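Local structure of MGS-M5 (Unidentified, 4Q3N) at residues M16-A19 and Y20-N24; D47-H50 and G51-F54; A195-I198 and D199-E203. The protein probably catalyses the NAD-dependent interconversion of L-lactate and pyruvate, as an L-lactate dehydrogenase of the lactate/malate dehydrogenase family. One frame throughout, in Å; residues are numbered along the deposited sequence.

Contact 1: residues M16-A19 and Y20-N24; sequences MSYA and YAMVN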
loop_
_atom_site.group_PDB
_atom_site.type_symbol
_atom_site.label_atom_id
_atom_site.label_comp_id
_atom_site.label_asym_id
_atom_site.label_seq_id
_atom_site.Cartn_x
_atom_site.Cartn_y
_atom_site.Cartn_z
ATOM N N MET A 16 2.977 -2.476 21.708
ATOM C CA MET A 16 2.042 -1.512 21.135
ATOM C C MET A 16 2.641 -0.834 19.866
ATOM O O MET A 16 1.898 -0.450 18.993
ATOM C CB MET A 16 1.615 -0.447 22.155
ATOM C CG MET A 16 0.683 -1.034 23.260
ATOM S SD MET A 16 -0.757 -1.865 22.567
ATOM C CE MET A 16 -1.466 -0.633 21.407
ATOM N N SER A 17 3.950 -0.665 19.802
ATOM C CA SER A 17 4.571 -0.149 18.581
ATOM C C SER A 17 4.347 -1.171 17.462
ATOM O O SER A 17 3.978 -0.839 16.337
ATOM C CB SER A 17 6.055 0.104 18.826
ATOM O OG SER A 17 6.199 1.239 19.681
ATOM N N TYR A 18 4.486 -2.436 17.812
ATOM C CA TYR A 18 4.163 -3.514 16.885
ATOM C C TYR A 18 2.687 -3.435 16.419
ATOM O O TYR A 18 2.393 -3.420 15.194
ATOM C CB TYR A 18 4.440 -4.863 17.566
ATOM C CG TYR A 18 3.849 -6.076 16.840
ATOM C CD1 TYR A 18 4.137 -6.338 15.498
ATOM C CD2 TYR A 18 3.030 -6.962 17.515
ATOM C CE1 TYR A 18 3.594 -7.498 14.832
ATOM C CE2 TYR A 18 2.503 -8.134 16.887
ATOM C CZ TYR A 18 2.802 -8.388 15.547
ATOM O OH TYR A 18 2.279 -9.512 14.937
ATOM N N ALA A 19 1.758 -3.355 17.364
ATOM C CA ALA A 19 0.353 -3.264 17.016
ATOM C C ALA A 19 0.069 -2.014 16.139
ATOM O O ALA A 19 -0.618 -2.128 15.115
ATOM C CB ALA A 19 -0.511 -3.237 18.260
ATOM N N TYR A 20 0.633 -0.864 16.516
ATOM C CA TYR A 20 0.330 0.353 15.768
ATOM C C TYR A 20 0.895 0.240 14.362
ATOM O O TYR A 20 0.296 0.737 13.405
ATOM C CB TYR A 20 0.943 1.554 16.430
ATOM C CG TYR A 20 0.496 2.934 15.955
ATOM C CD1 TYR A 20 -0.868 3.287 15.866
ATOM C CD2 TYR A 20 1.435 3.905 15.749
ATOM C CE1 TYR A 20 -1.224 4.608 15.548
ATOM C CE2 TYR A 20 1.085 5.222 15.441
ATOM C CZ TYR A 20 -0.236 5.547 15.369
ATOM O OH TYR A 20 -0.501 6.864 15.107
ATOM N N ALA A 21 2.096 -0.311 14.253
ATOM C CA ALA A 21 2.705 -0.471 12.925
ATOM C C ALA A 21 1.830 -1.371 12.050
ATOM O O ALA A 21 1.628 -1.078 10.842
ATOM C CB ALA A 21 4.181 -1.024 13.049
ATOM N N MET A 22 1.284 -2.446 12.639
ATOM C CA MET A 22 0.348 -3.326 11.896
ATOM C C MET A 22 -0.903 -2.610 11.440
ATOM O O MET A 22 -1.369 -2.841 10.316
ATOM C CB MET A 22 -0.072 -4.544 12.731
ATOM C CG MET A 22 1.065 -5.609 12.735
ATOM S SD MET A 22 0.403 -7.222 13.086
ATOM C CE MET A 22 -0.084 -6.938 14.759
ATOM N N VAL A 23 -1.458 -1.774 12.318
ATOM C CA VAL A 23 -2.622 -0.967 11.950
ATOM C C VAL A 23 -2.288 -0.035 10.778
ATOM O O VAL A 23 -3.082 0.114 9.835
ATOM C CB VAL A 23 -3.126 -0.141 13.131
ATOM C CG1 VAL A 23 -4.224 0.856 12.686
ATOM C CG2 VAL A 23 -3.668 -1.082 14.213
ATOM N N ASN A 24 -1.139 0.622 10.821
ATOM C CA ASN A 24 -0.794 1.523 9.734
ATOM C C ASN A 24 -0.411 0.814 8.424
ATOM O O ASN A 24 -0.521 1.406 7.380
ATOM C CB ASN A 24 0.338 2.409 10.190
ATOM C CG ASN A 24 -0.188 3.539 11.085
ATOM O OD1 ASN A 24 -0.695 4.530 10.556
ATOM N ND2 ASN A 24 -0.133 3.367 12.424
#
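Tyr20 N to Met16 O, Ala21 N to Ser17 O, Met22 N to Tyr18 O and Val23 N to Ala19 O form four consecutive i to i+4 hydrogen bonds of 2.8 to 3.0 Å, which identify residues 16-24 as regular alpha helix. One turn apart, Tyr18 and Met22 make a Met-aromatic pair. The phenol of Tyr18 stands with CG anti to the main-chain nitrogen (chi1 167°), beside the carbonyl carbon; the ring points outward and leans toward the C-terminal side, where Met22 follows. Met22 then bends at its last torsion (chi3 -67°) and lays its methyl over one ring face. Met22 CE is 3.7 Å from the centroid of the Tyr18 ring and 27° off its normal, a CH-pi geometry. The methyl is displaced toward the hydroxyl-bearing rim, and Met22 CE reaches Tyr18 CZ at 3.3 Å. Met22 SD lies more obliquely, 4.3 Å from the Tyr18 centroid. Tyr18 OH is hydrogen-bonded to Thr242 OG1. Replacing this tyrosine by an alanine would probably leave Thr242 without its phenolic mate and the Met22 methyl without the ring it lies against.

A second ring face, that of Tyr20, is met by Asn24, whose ND2 sits 3.3 Å above its plane, over its centre. The same Asn24 ND2 donates to Tyr20 O at 2.8 Å, and Asn24 N reaches that oxygen from the opposite face of the carbonyl plane. On the second subunit, Tyr232 O bonds Tyr20 OH and Gln25 NE2 bonds Asn24 OD1.

Helix 13-25 belongs to the first beta-alpha-beta unit of the Rossmann fold, and its start overlaps a probable GxGxxG pattern touched by Tyr18. The chemistry is divided: dispersion and ring-face contacts pack the buried helix, while phenol and amide ends have hydrogen-bonding partners.

Contact 2: residues D47-H50 and G51-F54; sequences DLNH and GLAF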
loop_
_atom_site.group_PDB
_atom_site.type_symbol
_atom_site.label_atom_id
_atom_site.label_comp_id
_atom_site.label_asym_id
_atom_site.label_seq_id
_atom_site.Cartn_x
_atom_site.Cartn_y
_atom_site.Cartn_z
ATOM N N ASP A 47 -7.379 3.533 21.770
ATOM C CA ASP A 47 -6.505 4.516 21.119
ATOM C C ASP A 47 -6.187 4.032 19.693
ATOM O O ASP A 47 -6.138 4.844 18.757
ATOM C CB ASP A 47 -5.209 4.721 21.946
ATOM C CG ASP A 47 -4.521 6.068 21.698
ATOM O OD1 ASP A 47 -5.133 7.004 21.111
ATOM O OD2 ASP A 47 -3.339 6.201 22.139
ATOM N N LEU A 48 -5.979 2.718 19.533
ATOM C CA LEU A 48 -5.762 2.167 18.169
ATOM C C LEU A 48 -7.025 2.294 17.341
ATOM O O LEU A 48 -6.947 2.721 16.201
ATOM C CB LEU A 48 -5.348 0.710 18.206
ATOM C CG LEU A 48 -3.948 0.355 18.730
ATOM C CD1 LEU A 48 -3.779 -1.191 18.620
ATOM C CD2 LEU A 48 -2.856 1.063 17.928
ATOM N N ASN A 49 -8.182 1.899 17.909
ATOM C CA ASN A 49 -9.444 1.932 17.147
ATOM C C ASN A 49 -9.799 3.302 16.625
ATOM O O ASN A 49 -10.339 3.436 15.531
ATOM C CB ASN A 49 -10.629 1.418 17.986
ATOM C CG ASN A 49 -10.739 -0.097 17.915
ATOM O OD1 ASN A 49 -10.465 -0.672 16.850
ATOM N ND2 ASN A 49 -11.107 -0.756 19.028
ATOM N N HIS A 50 -9.455 4.328 17.392
ATOM C CA HIS A 50 -9.809 5.682 17.012
ATOM C C HIS A 50 -9.056 6.182 15.781
ATOM O O HIS A 50 -9.413 7.203 15.222
ATOM C CB HIS A 50 -9.578 6.631 18.205
ATOM C CG HIS A 50 -10.497 6.339 19.338
ATOM N ND1 HIS A 50 -10.335 6.865 20.608
ATOM C CD2 HIS A 50 -11.602 5.564 19.393
ATOM C CE1 HIS A 50 -11.304 6.426 21.392
ATOM N NE2 HIS A 50 -12.094 5.633 20.677
ATOM N N GLY A 51 -7.994 5.521 15.386
ATOM C CA GLY A 51 -7.293 5.951 14.170
ATOM C C GLY A 51 -7.777 5.180 12.919
ATOM O O GLY A 51 -7.439 5.542 11.778
ATOM N N LEU A 52 -8.608 4.148 13.110
ATOM C CA LEU A 52 -8.967 3.259 11.979
ATOM C C LEU A 52 -9.753 3.933 10.907
ATOM O O LEU A 52 -9.672 3.514 9.752
ATOM C CB LEU A 52 -9.775 2.003 12.465
ATOM C CG LEU A 52 -8.960 0.820 13.033
ATOM C CD1 LEU A 52 -9.892 -0.329 13.533
ATOM C CD2 LEU A 52 -7.986 0.265 11.978
ATOM N N ALA A 53 -10.560 4.947 11.242
ATOM C CA ALA A 53 -11.327 5.548 10.164
ATOM C C ALA A 53 -10.365 6.200 9.174
ATOM O O ALA A 53 -10.775 6.577 8.075
ATOM C CB ALA A 53 -12.338 6.573 10.694
ATOM N N PHE A 54 -9.093 6.346 9.569
ATOM C CA PHE A 54 -8.072 6.955 8.689
ATOM C C PHE A 54 -7.058 5.941 8.232
ATOM O O PHE A 54 -5.996 6.324 7.758
ATOM C CB PHE A 54 -7.317 8.106 9.401
ATOM C CG PHE A 54 -8.196 9.281 9.696
ATOM C CD1 PHE A 54 -9.116 9.720 8.750
ATOM C CD2 PHE A 54 -8.198 9.855 10.939
ATOM C CE1 PHE A 54 -9.961 10.787 9.010
ATOM C CE2 PHE A 54 -9.020 10.917 11.209
ATOM C CZ PHE A 54 -9.908 11.387 10.253
HETATM O O HOH W 1 -11.796 5.457 13.660
#
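The carboxamide of Asn49 meets Leu52, at the far end of the turn that Asn49 opens: its OD1 lies 3.4 Å from Leu52 CD1, while its ND2 is hydrogen-bonded to Ile61 O. The two side chains run side by side, Leu52 holding CG anti to its carbonyl carbon (chi1 -82°), which leaves CD1 beside Asn49 OD1. The His50 side chain packs on Arg152 of the second subunit. The flat groups that hydrogen-bond across the contact are main-chain carbonyls, approached from above their planes. Gly51 N donates to Leu48 O at 3.1 Å from 53° out of the carbonyl plane, and Leu52 N to Asn49 O, also at 3.1 Å, from 60° out.

Both bonds are i to i+3, and the second closes the type I beta turn 49-52. The separation of Gly51 N from Asp47 O, 3.9 Å, agrees with this tighter winding. A water bridges Asn49 O (3.1 Å, donating) and Ala53 N (2.8 Å, accepting), an i to i+4 pair that an alpha helix would bond directly.

Asp47 directs its carboxylate to the second subunit, where Lys227 forms a salt bridge and Thr230 OG1 a hydrogen bond. The turn leads from helix 38-49 toward strand 60-63, where Leu48 and Leu52 pack on Ile61; Leu48 also meets strand 30-34, and helix 13-25 takes Leu52 on Val23 and Leu48 on Met16, Ala19 and Tyr20.

Contact 3: residues A195-I198 and D199-E203; sequences ADVI and DSMDE. With NA (sodium ion), chain B.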
loop_
_atom_site.group_PDB
_atom_site.type_symbol
_atom_site.label_atom_id
_atom_site.label_comp_id
_atom_site.label_asym_id
_atom_site.label_seq_id
_atom_site.Cartn_x
_atom_site.Cartn_y
_atom_site.Cartn_z
ATOM N N ALA A 195 32.845 -7.698 -0.624
ATOM C CA ALA A 195 34.290 -7.467 -0.811
ATOM C C ALA A 195 34.508 -6.707 -2.113
ATOM O O ALA A 195 35.389 -5.848 -2.220
ATOM C CB ALA A 195 35.080 -8.795 -0.826
ATOM N N ASP A 196 33.706 -7.049 -3.123
ATOM C CA ASP A 196 33.810 -6.360 -4.417
ATOM C C ASP A 196 33.334 -4.916 -4.310
ATOM O O ASP A 196 33.877 -4.034 -4.959
ATOM C CB ASP A 196 32.999 -7.081 -5.496
ATOM C CG ASP A 196 33.514 -8.470 -5.785
ATOM O OD1 ASP A 196 34.622 -8.804 -5.320
ATOM O OD2 ASP A 196 32.807 -9.215 -6.505
ATOM N N VAL A 197 32.308 -4.689 -3.509
ATOM C CA VAL A 197 31.801 -3.324 -3.268
ATOM C C VAL A 197 32.886 -2.475 -2.653
ATOM O O VAL A 197 33.185 -1.394 -3.146
ATOM C CB VAL A 197 30.560 -3.329 -2.392
ATOM C CG1 VAL A 197 30.141 -1.909 -2.085
ATOM C CG2 VAL A 197 29.387 -4.071 -3.153
ATOM N N ILE A 198 33.529 -2.995 -1.614
ATOM C CA ILE A 198 34.696 -2.315 -1.009
ATOM C C ILE A 198 35.780 -1.986 -2.003
ATOM O O ILE A 198 36.345 -0.887 -2.010
ATOM C CB ILE A 198 35.275 -3.194 0.111
ATOM C CG1 ILE A 198 34.232 -3.289 1.225
ATOM C CG2 ILE A 198 36.595 -2.629 0.633
ATOM C CD1 ILE A 198 34.662 -4.146 2.389
ATOM N N ASP A 199 36.097 -2.935 -2.875
ATOM C CA ASP A 199 37.143 -2.634 -3.867
ATOM C C ASP A 199 36.735 -1.557 -4.848
ATOM O O ASP A 199 37.574 -0.837 -5.350
ATOM C CB ASP A 199 37.542 -3.882 -4.655
ATOM C CG ASP A 199 38.376 -4.842 -3.837
ATOM O OD1 ASP A 199 38.937 -4.416 -2.797
ATOM O OD2 ASP A 199 38.458 -6.022 -4.232
ATOM N N SER A 200 35.447 -1.468 -5.146
ATOM C CA SER A 200 34.945 -0.573 -6.206
ATOM C C SER A 200 34.705 0.852 -5.756
ATOM O O SER A 200 34.931 1.803 -6.490
ATOM C CB SER A 200 33.606 -1.115 -6.740
ATOM O OG SER A 200 33.874 -2.152 -7.637
ATOM N N MET A 201 34.149 0.966 -4.556
ATOM C CA MET A 201 33.654 2.214 -4.034
ATOM C C MET A 201 34.624 2.825 -3.027
ATOM O O MET A 201 34.911 2.216 -1.997
ATOM C CB MET A 201 32.280 1.996 -3.348
ATOM C CG MET A 201 31.223 1.364 -4.310
ATOM S SD MET A 201 29.626 1.548 -3.511
ATOM C CE MET A 201 29.304 3.239 -4.056
ATOM N N ASP A 202 35.050 4.046 -3.288
ATOM C CA ASP A 202 35.818 4.812 -2.298
ATOM C C ASP A 202 35.025 5.079 -1.039
ATOM O O ASP A 202 35.622 5.342 -0.001
ATOM C CB ASP A 202 36.264 6.121 -2.889
ATOM C CG ASP A 202 37.378 5.925 -3.917
ATOM O OD1 ASP A 202 38.091 4.903 -3.808
ATOM O OD2 ASP A 202 37.522 6.758 -4.840
ATOM N N GLU A 203 33.693 4.993 -1.148
ATOM C CA GLU A 203 32.762 5.244 -0.044
ATOM C C GLU A 203 32.858 4.262 1.132
ATOM O O GLU A 203 32.355 4.550 2.202
ATOM C CB GLU A 203 31.314 5.212 -0.558
ATOM C CG GLU A 203 30.916 6.425 -1.399
ATOM C CD GLU A 203 31.336 6.338 -2.891
ATOM O OE1 GLU A 203 32.049 5.393 -3.298
ATOM O OE2 GLU A 203 30.943 7.243 -3.655
HETATM NA NA NA B . 36.712 1.053 -0.778
HETATM O O HOH W 2 37.798 -6.130 -0.541
HETATM O O HOH W 3 35.145 -4.956 -7.430
HETATM O O HOH W 4 37.199 -8.763 -3.929
HETATM O O HOH W 5 38.117 1.865 -2.916
HETATM O O HOH W 6 37.747 2.919 0.380
HETATM O O HOH W 7 38.745 0.171 -0.030
#
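Ile198 O and Met201 O bind a sodium ion at 2.3 Å and 2.5 Å respectively. Ile204 O supplies a third carbonyl, and three water oxygens, each 2.3 to 2.7 Å from the sodium, bring the observed shell to six oxygens. Ile198 O and Met201 O are 3.4 Å apart, a closeness for two acceptors that the shared cation probably makes tolerable. Two of the waters also donate to Asp202, one to OD1 and the other to its main-chain O, which ties the residue after Met201 to the hydrated side of the site.

The backbone explains how Met201 O is presented. At Met201 the chain breaks from the helix (phi -102°, psi 123°), yet its N still donates to Val197 O at 2.9 Å, nearly along the C=O axis. The arrangement is thus a helix C-terminus whose carbonyls are used for cation binding, here at the end of helix 194-200 in the C-terminal alpha/beta domain. The Ser200 N-H is shared weakly between Asp196 O and Val197 O.

Val197 and Met201 run alongside one another: with Val197 CG1 anti to the main-chain nitrogen (chi1 176°), beside the carbonyl carbon, that branch comes to 3.8 Å from Met201 SD. Further back, Asp199 folds beside the preceding turn: a water donates to both Ala195 O and Asp199 OD1, and another to both Asp196 OD1 and Asp199 OD2. Asp196 OD1 and Asp199 OD2 are 4.9 Å apart, and the bridging water may ease the repulsion expected between like charges. Lys289 of the third subunit stands near both carboxylates, in long and weak ion pairs, while Met201 packs on His284 of that same neighbouring subunit.

How the contacts relate
Contacts 1 and 2 are buried neighbours in the NAD-binding domain, their centres 11 Å apart, and both touch the second subunit. They meet directly through Leu48, whose CD2 lies 3.6 Å from Tyr20 CD1, and Val23 also packs on Leu52, joining helix 13-25 to helix 38-49 and the turn after it. Contact 3 is a surface site in the C-terminal domain, its centre about 38 Å from that of contact 1 and 47 Å from that of contact 2, and it borders the third subunit instead. The chemistry follows the location: ring-face packing in contact 1, i to i+3 turn bonds with one bridging water in contact 2, and sodium, waters and carboxylates in contact 3.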